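Side-chain contacts in alpha-rhamnosidase (Dictyoglomus thermophilum, PDB 6I60), which probably hydrolyses terminal non-reducing alpha-L-rhamnose residues from alpha-L-rhamnosides, as a glycoside hydrolase with a six-hairpin catalytic domain: residues Pro343-Thr348 with Asn489-Pro494; Trp484-Asn489 with Glu515-Asn520. One frame throughout, in Å; residues are numbered along the deposited sequence.

Interaction 1 (Pro343-Thr348 with Asn489-Pro494); sequences PPIRIT and NLMSIP
Where an antiparallel beta sheet meets the six-hairpin catalytic domain, Ile345 packs against Met491 and Ser492. Ile345 opens strand 345-351, an outermost strand of this four-stranded sheet, while its partners lie in the loop that follows helix 473-488. The contact is small and buried, and carried by apolar side-chain groups. Ile345 points toward the loop with CG2 anti to the backbone N and CG1 beside it (chi1 -62°), and this spreads both branches over the end of Met491. The Met491 methyl CE lies 3.7 Å from Ile345 CG2 and 3.8 Å from Ile345 CD1, so one methyl group faces two branch tips, and the side chains cross at about a right angle. Although Met491 leaves its backbone heading away from the strand, its chain bends at chi2 (-64°) and again at chi3 (-48°), which folds CE back onto the isoleucine. Ile345 CD1 also reaches the loop backbone, 3.9 Å from Met491 C, and Ser492 CB at the same distance. With an alanine here, CG1, CG2 and CD1 are gone, and Met491 CE and Ser492 CB would probably lose their cover on the strand side, the methyl becoming freer to turn. The polar backbone of Ser492 is met elsewhere: its N hydrogen-bonds to Thr460 OG1 and its O to Lys529 NZ on helix 524-535. On the strand side, Ile345 also rests on Val458 of the adjoining strand 453-458. Isoleucine against methionine and the serine CB thus forms a small apolar contact between the edge strand of a beta sheet and a loop of the six-hairpin domain.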
ATOM      1  N   PRO A 343       5.912  -6.522  -0.606  1.00 49.44           N
ATOM      2  CA  PRO A 343       6.989  -5.553  -0.841  1.00 52.47           C
ATOM      3  C   PRO A 343       7.529  -5.002   0.466  1.00 45.26           C
ATOM      4  O   PRO A 343       6.764  -4.535   1.321  1.00 40.06           O
ATOM      5  CB  PRO A 343       6.302  -4.456  -1.670  1.00 50.89           C
ATOM      6  CG  PRO A 343       5.151  -5.145  -2.321  1.00 55.46           C
ATOM      7  CD  PRO A 343       4.680  -6.168  -1.333  1.00 44.35           C
ATOM      8  N   PRO A 344       8.842  -5.050   0.661  1.00 45.52           N
ATOM      9  CA  PRO A 344       9.444  -4.498   1.876  1.00 39.90           C
ATOM     10  C   PRO A 344       9.725  -3.006   1.734  1.00 44.06           C
ATOM     11  O   PRO A 344       9.583  -2.414   0.662  1.00 44.11           O
ATOM     12  CB  PRO A 344      10.751  -5.290   1.997  1.00 44.82           C
ATOM     13  CG  PRO A 344      11.132  -5.576   0.578  1.00 39.80           C
ATOM     14  CD  PRO A 344       9.845  -5.690  -0.211  1.00 47.45           C
ATOM     15  N   ILE A 345      10.136  -2.410   2.847  1.00 39.11           N
ATOM     16  CA  ILE A 345      10.527  -1.008   2.866  1.00 40.86           C
ATOM     17  C   ILE A 345      11.961  -0.891   2.366  1.00 47.98           C
ATOM     18  O   ILE A 345      12.850  -1.619   2.822  1.00 47.24           O
ATOM     19  CB  ILE A 345      10.381  -0.424   4.279  1.00 44.01           C
ATOM     20  CG1 ILE A 345       8.921  -0.481   4.733  1.00 47.50           C
ATOM     21  CG2 ILE A 345      10.912   0.994   4.324  1.00 40.80           C
ATOM     22  CD1 ILE A 345       8.753  -0.699   6.222  1.00 46.23           C
ATOM     23  N   ARG A 346      12.190   0.024   1.427  1.00 51.04           N
ATOM     24  CA  ARG A 346      13.500   0.192   0.816  1.00 52.43           C
ATOM     25  C   ARG A 346      13.817   1.675   0.679  1.00 45.74           C
ATOM     26  O   ARG A 346      12.951   2.539   0.842  1.00 48.97           O
ATOM     27  CB  ARG A 346      13.569  -0.478  -0.563  1.00 45.85           C
ATOM     28  CG  ARG A 346      13.649  -1.988  -0.535  1.00 48.41           C
ATOM     29  CD  ARG A 346      14.132  -2.524  -1.872  1.00 45.81           C
ATOM     30  NE  ARG A 346      13.239  -3.548  -2.404  1.00 53.95           N
ATOM     31  CZ  ARG A 346      13.470  -4.854  -2.319  1.00 67.30           C
ATOM     32  NH1 ARG A 346      14.569  -5.299  -1.723  1.00 64.92           N
ATOM     33  NH2 ARG A 346      12.601  -5.716  -2.831  1.00 70.06           N
ATOM     34  N   ILE A 347      15.081   1.963   0.375  1.00 41.09           N
ATOM     35  CA  ILE A 347      15.480   3.286  -0.096  1.00 43.57           C
ATOM     36  C   ILE A 347      15.172   3.315  -1.590  1.00 38.51           C
ATOM     37  O   ILE A 347      15.937   2.794  -2.401  1.00 41.43           O
ATOM     38  CB  ILE A 347      16.954   3.581   0.186  1.00 45.28           C
ATOM     39  CG1 ILE A 347      17.225   3.566   1.693  1.00 44.58           C
ATOM     40  CG2 ILE A 347      17.359   4.923  -0.417  1.00 40.35           C
ATOM     41  CD1 ILE A 347      18.656   3.902   2.054  1.00 39.64           C
ATOM     42  N   THR A 348      14.036   3.910  -1.957  1.00 43.59           N
ATOM     43  CA  THR A 348      13.565   3.842  -3.335  1.00 44.75           C
ATOM     44  C   THR A 348      14.216   4.875  -4.246  1.00 52.09           C
ATOM     45  O   THR A 348      14.237   4.674  -5.466  1.00 55.25           O
ATOM     46  CB  THR A 348      12.044   4.012  -3.378  1.00 46.05           C
ATOM     47  OG1 THR A 348      11.700   5.367  -3.065  1.00 56.36           O
ATOM     48  CG2 THR A 348      11.378   3.081  -2.375  1.00 42.11           C
ATOM     49  N   ASN A 489       2.781   7.268   2.786  1.00 51.62           N
ATOM     50  CA  ASN A 489       1.980   6.600   3.801  1.00 51.78           C
ATOM     51  C   ASN A 489       1.929   5.091   3.589  1.00 55.21           C
ATOM     52  O   ASN A 489       0.911   4.452   3.866  1.00 56.02           O
ATOM     53  CB  ASN A 489       0.570   7.184   3.832  1.00 48.95           C
ATOM     54  CG  ASN A 489       0.504   8.485   4.596  1.00 50.38           C
ATOM     55  OD1 ASN A 489       0.822   8.537   5.784  1.00 45.21           O
ATOM     56  ND2 ASN A 489       0.098   9.551   3.915  1.00 54.90           N
ATOM     57  N   LEU A 490       3.024   4.509   3.099  1.00 51.70           N
ATOM     58  CA  LEU A 490       3.142   3.064   2.906  1.00 48.73           C
ATOM     59  C   LEU A 490       4.417   2.615   3.614  1.00 49.55           C
ATOM     60  O   LEU A 490       5.499   2.610   3.020  1.00 54.45           O
ATOM     61  CB  LEU A 490       3.155   2.704   1.422  1.00 51.32           C
ATOM     62  CG  LEU A 490       1.828   2.829   0.666  1.00 50.53           C
ATOM     63  CD1 LEU A 490       1.990   2.400  -0.784  1.00 49.24           C
ATOM     64  CD2 LEU A 490       0.729   2.023   1.345  1.00 45.20           C
ATOM     65  N   MET A 491       4.289   2.245   4.883  1.00 49.45           N
ATOM     66  CA  MET A 491       5.408   1.769   5.697  1.00 55.17           C
ATOM     67  C   MET A 491       5.047   0.397   6.259  1.00 54.74           C
ATOM     68  O   MET A 491       4.876   0.242   7.472  1.00 58.78           O
ATOM     69  CB  MET A 491       5.732   2.768   6.815  1.00 54.59           C
ATOM     70  CG  MET A 491       6.162   4.133   6.319  1.00 63.88           C
ATOM     71  SD  MET A 491       7.708   4.049   5.401  1.00 57.69           S
ATOM     72  CE  MET A 491       8.700   3.074   6.521  1.00 51.38           C
ATOM     73  N   SER A 492       4.910  -0.589   5.366  1.00 54.37           N
ATOM     74  CA  SER A 492       4.449  -1.938   5.690  1.00 54.90           C
ATOM     75  C   SER A 492       2.989  -1.933   6.137  1.00 50.53           C
ATOM     76  O   SER A 492       2.327  -2.975   6.123  1.00 54.11           O
ATOM     77  CB  SER A 492       5.341  -2.587   6.757  1.00 59.79           C
ATOM     78  OG  SER A 492       4.965  -2.177   8.060  1.00 60.18           O
ATOM     79  N   ILE A 493       2.485  -0.767   6.536  1.00 53.42           N
ATOM     80  CA  ILE A 493       1.065  -0.582   6.837  1.00 58.62           C
ATOM     81  C   ILE A 493       0.608   0.748   6.268  1.00 60.21           C
ATOM     82  O   ILE A 493       1.369   1.723   6.213  1.00 58.51           O
ATOM     83  CB  ILE A 493       0.784  -0.617   8.355  1.00 58.94           C
ATOM     84  CG1 ILE A 493       1.686   0.379   9.091  1.00 56.55           C
ATOM     85  CG2 ILE A 493       0.960  -2.026   8.907  1.00 57.01           C
ATOM     86  CD1 ILE A 493       1.215   0.715  10.489  1.00 58.96           C
ATOM     87  N   PRO A 494      -0.644   0.810   5.813  1.00 60.72           N
ATOM     88  CA  PRO A 494      -1.189   2.088   5.328  1.00 52.02           C
ATOM     89  C   PRO A 494      -1.404   3.049   6.487  1.00 49.42           C
ATOM     90  O   PRO A 494      -2.226   2.798   7.373  1.00 54.32           O
ATOM     91  CB  PRO A 494      -2.512   1.684   4.668  1.00 57.28           C
ATOM     92  CG  PRO A 494      -2.885   0.394   5.319  1.00 53.02           C
ATOM     93  CD  PRO A 494      -1.597  -0.301   5.653  1.00 56.46           C
TER

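Interaction 2 (Trp484-Asn489 with Glu515-Asn520); sequences WGQLSN and EEAIFN
Gln486 on helix 473-488 reaches across to Glu516 and Ala517 on helix 514-520, two helices of the six-hairpin catalytic domain, which in this family is built as an (alpha/alpha)6 barrel. The backbones come nearest at Gln486 and Ala517, their CA atoms 6.9 Å apart, and a small residue on one side faces a long one on the other. The glutamine begins at CB, which lies 3.4 Å from Glu516 OE1. Its CG, anti to the backbone N (chi1 -180°), stays beside the same oxygen and also comes 3.9 Å from the Ala517 methyl CB. A bend at chi2 (63°) then carries CD past that methyl, 3.8 Å from Ala517 CB. At the tip, the atom modelled as OE1 lies 2.8 Å from Glu516 OE2. Glu516 is bent at chi2 as well; the two side chains slide past each other in opposite directions, with amide and carboxylate nearly in one plane, 22° apart. Ala517 CB lies beside the outer part of the glutamine chain. Around them, Gln486 also touches Phe521 and Ile821, and Glu516 touches Asp827 of helix 826-835 and Ile482; both residues are buried, near the centre of the chain. Two residues after the glutamine, Ser488 OG donates to Trp484 O (3.0 Å). That carbonyl oxygen also accepts the Ser488 N-H, and the serine's two donors grip it from opposite faces of the carbonyl plane.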
ATOM      1  N   TRP A 484       2.895  10.969  -4.448  1.00 54.27           N
ATOM      2  CA  TRP A 484       3.873  11.112  -3.375  1.00 47.35           C
ATOM      3  C   TRP A 484       3.237  10.928  -2.006  1.00 49.44           C
ATOM      4  O   TRP A 484       3.886  10.416  -1.087  1.00 52.25           O
ATOM      5  CB  TRP A 484       4.553  12.478  -3.457  1.00 43.26           C
ATOM      6  CG  TRP A 484       5.624  12.553  -4.493  1.00 48.34           C
ATOM      7  CD1 TRP A 484       5.461  12.828  -5.820  1.00 44.83           C
ATOM      8  CD2 TRP A 484       7.028  12.350  -4.294  1.00 47.70           C
ATOM      9  NE1 TRP A 484       6.677  12.806  -6.459  1.00 48.14           N
ATOM     10  CE2 TRP A 484       7.655  12.516  -5.544  1.00 39.69           C
ATOM     11  CE3 TRP A 484       7.816  12.041  -3.180  1.00 44.63           C
ATOM     12  CZ2 TRP A 484       9.032  12.388  -5.712  1.00 36.96           C
ATOM     13  CZ3 TRP A 484       9.182  11.913  -3.350  1.00 46.24           C
ATOM     14  CH2 TRP A 484       9.776  12.086  -4.605  1.00 41.07           C
ATOM     15  N   GLY A 485       1.976  11.334  -1.850  1.00 41.09           N
ATOM     16  CA  GLY A 485       1.321  11.191  -0.561  1.00 48.98           C
ATOM     17  C   GLY A 485       1.020   9.746  -0.214  1.00 53.19           C
ATOM     18  O   GLY A 485       1.160   9.333   0.941  1.00 56.74           O
ATOM     19  N   GLN A 486       0.601   8.957  -1.205  1.00 50.47           N
ATOM     20  CA  GLN A 486       0.321   7.547  -0.960  1.00 51.95           C
ATOM     21  C   GLN A 486       1.596   6.794  -0.599  1.00 52.34           C
ATOM     22  O   GLN A 486       1.629   6.041   0.382  1.00 52.45           O
ATOM     23  CB  GLN A 486      -0.351   6.922  -2.184  1.00 53.31           C
ATOM     24  CG  GLN A 486      -0.688   5.448  -2.023  1.00 49.44           C
ATOM     25  CD  GLN A 486      -1.693   5.199  -0.916  1.00 51.08           C
ATOM     26  OE1 GLN A 486      -2.901   5.318  -1.122  1.00 54.15           O
ATOM     27  NE2 GLN A 486      -1.198   4.851   0.268  1.00 44.65           N
ATOM     28  N   LEU A 487       2.660   6.991  -1.384  1.00 52.03           N
ATOM     29  CA  LEU A 487       3.935   6.351  -1.077  1.00 48.44           C
ATOM     30  C   LEU A 487       4.466   6.806   0.275  1.00 54.72           C
ATOM     31  O   LEU A 487       5.053   6.013   1.019  1.00 53.81           O
ATOM     32  CB  LEU A 487       4.948   6.651  -2.182  1.00 48.46           C
ATOM     33  CG  LEU A 487       4.629   6.061  -3.555  1.00 52.32           C
ATOM     34  CD1 LEU A 487       5.828   6.161  -4.488  1.00 44.70           C
ATOM     35  CD2 LEU A 487       4.177   4.618  -3.406  1.00 50.21           C
ATOM     36  N   SER A 488       4.260   8.082   0.615  1.00 55.64           N
ATOM     37  CA  SER A 488       4.657   8.581   1.924  1.00 52.06           C
ATOM     38  C   SER A 488       3.941   7.864   3.058  1.00 52.49           C
ATOM     39  O   SER A 488       4.446   7.848   4.185  1.00 50.82           O
ATOM     40  CB  SER A 488       4.387  10.082   2.015  1.00 48.53           C
ATOM     41  OG  SER A 488       5.427  10.817   1.401  1.00 54.08           O
ATOM     42  N   ASN A 489       2.781   7.268   2.786  1.00 51.62           N
ATOM     43  CA  ASN A 489       1.980   6.600   3.801  1.00 51.78           C
ATOM     44  C   ASN A 489       1.929   5.091   3.589  1.00 55.21           C
ATOM     45  O   ASN A 489       0.911   4.452   3.866  1.00 56.02           O
ATOM     46  CB  ASN A 489       0.570   7.184   3.832  1.00 48.95           C
ATOM     47  CG  ASN A 489       0.504   8.485   4.596  1.00 50.38           C
ATOM     48  OD1 ASN A 489       0.822   8.537   5.784  1.00 45.21           O
ATOM     49  ND2 ASN A 489       0.098   9.551   3.915  1.00 54.90           N
ATOM     50  N   GLU A 515      -8.619   2.281  -3.500  1.00 50.73           N
ATOM     51  CA  GLU A 515      -8.824   2.214  -4.944  1.00 53.07           C
ATOM     52  C   GLU A 515      -7.780   3.026  -5.699  1.00 54.37           C
ATOM     53  O   GLU A 515      -7.361   2.630  -6.794  1.00 52.06           O
ATOM     54  CB  GLU A 515     -10.232   2.693  -5.298  1.00 51.56           C
ATOM     55  CG  GLU A 515     -10.625   2.458  -6.748  1.00 48.34           C
ATOM     56  CD  GLU A 515     -12.077   2.799  -7.023  1.00 52.50           C
ATOM     57  OE1 GLU A 515     -12.521   3.892  -6.614  1.00 56.64           O
ATOM     58  OE2 GLU A 515     -12.775   1.974  -7.649  1.00 59.28           O
ATOM     59  N   GLU A 516      -7.344   4.154  -5.134  1.00 49.29           N
ATOM     60  CA  GLU A 516      -6.324   4.960  -5.795  1.00 48.30           C
ATOM     61  C   GLU A 516      -4.983   4.237  -5.824  1.00 49.55           C
ATOM     62  O   GLU A 516      -4.307   4.212  -6.859  1.00 52.83           O
ATOM     63  CB  GLU A 516      -6.191   6.312  -5.096  1.00 49.72           C
ATOM     64  CG  GLU A 516      -4.860   7.011  -5.329  1.00 50.44           C
ATOM     65  CD  GLU A 516      -3.853   6.732  -4.228  1.00 50.65           C
ATOM     66  OE1 GLU A 516      -2.708   6.354  -4.551  1.00 49.48           O
ATOM     67  OE2 GLU A 516      -4.210   6.885  -3.041  1.00 50.75           O
ATOM     68  N   ALA A 517      -4.587   3.641  -4.696  1.00 46.74           N
ATOM     69  CA  ALA A 517      -3.296   2.963  -4.624  1.00 50.23           C
ATOM     70  C   ALA A 517      -3.238   1.776  -5.577  1.00 50.23           C
ATOM     71  O   ALA A 517      -2.192   1.498  -6.177  1.00 42.89           O
ATOM     72  CB  ALA A 517      -3.024   2.515  -3.189  1.00 42.04           C
ATOM     73  N   ILE A 518      -4.355   1.065  -5.730  1.00 48.04           N
ATOM     74  CA  ILE A 518      -4.394  -0.067  -6.652  1.00 47.28           C
ATOM     75  C   ILE A 518      -4.184   0.409  -8.083  1.00 47.58           C
ATOM     76  O   ILE A 518      -3.451  -0.216  -8.860  1.00 53.90           O
ATOM     77  CB  ILE A 518      -5.716  -0.837  -6.485  1.00 41.64           C
ATOM     78  CG1 ILE A 518      -5.681  -1.676  -5.208  1.00 36.49           C
ATOM     79  CG2 ILE A 518      -5.985  -1.721  -7.690  1.00 46.48           C
ATOM     80  CD1 ILE A 518      -7.015  -2.294  -4.852  1.00 42.02           C
ATOM     81  N   PHE A 519      -4.807   1.532  -8.451  1.00 52.17           N
ATOM     82  CA  PHE A 519      -4.643   2.065  -9.800  1.00 51.18           C
ATOM     83  C   PHE A 519      -3.214   2.524 -10.060  1.00 49.63           C
ATOM     84  O   PHE A 519      -2.727   2.415 -11.191  1.00 51.38           O
ATOM     85  CB  PHE A 519      -5.611   3.224 -10.034  1.00 48.19           C
ATOM     86  CG  PHE A 519      -6.850   2.835 -10.784  1.00 52.60           C
ATOM     87  CD1 PHE A 519      -8.045   2.631 -10.114  1.00 48.11           C
ATOM     88  CD2 PHE A 519      -6.819   2.666 -12.158  1.00 49.72           C
ATOM     89  CE1 PHE A 519      -9.187   2.267 -10.800  1.00 49.62           C
ATOM     90  CE2 PHE A 519      -7.958   2.302 -12.851  1.00 52.00           C
ATOM     91  CZ  PHE A 519      -9.144   2.102 -12.171  1.00 49.62           C
ATOM     92  N   ASN A 520      -2.530   3.026  -9.035  1.00 54.11           N
ATOM     93  CA  ASN A 520      -1.197   3.588  -9.213  1.00 52.95           C
ATOM     94  C   ASN A 520      -0.079   2.593  -8.941  1.00 53.67           C
ATOM     95  O   ASN A 520       0.976   2.673  -9.582  1.00 52.43           O
ATOM     96  CB  ASN A 520      -1.016   4.807  -8.304  1.00 46.71           C
ATOM     97  CG  ASN A 520      -1.623   6.063  -8.889  1.00 50.56           C
ATOM     98  OD1 ASN A 520      -1.434   6.367 -10.067  1.00 48.48           O
ATOM     99  ND2 ASN A 520      -2.359   6.801  -8.066  1.00 51.36           N
TER

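The two contacts lie near the middle of the molecule, their centres 11 Å apart. Their segments share Asn489, which closes 484-489 and opens 489-494 but takes part in neither contact across the segments. Along the chain the order is 343-348, 484-489, 489-494 and then 515-520, so the contacts interleave. Interaction 2 lies wholly within the catalytic domain, joining helix 473-488 to helix 514-520. Interaction 1 uses the loop after helix 473-488 to meet strand 345-351. Helix 473-488 and the loop after it thus contact another helix of the six-hairpin domain and, through the loop, a strand of a separate beta sheet.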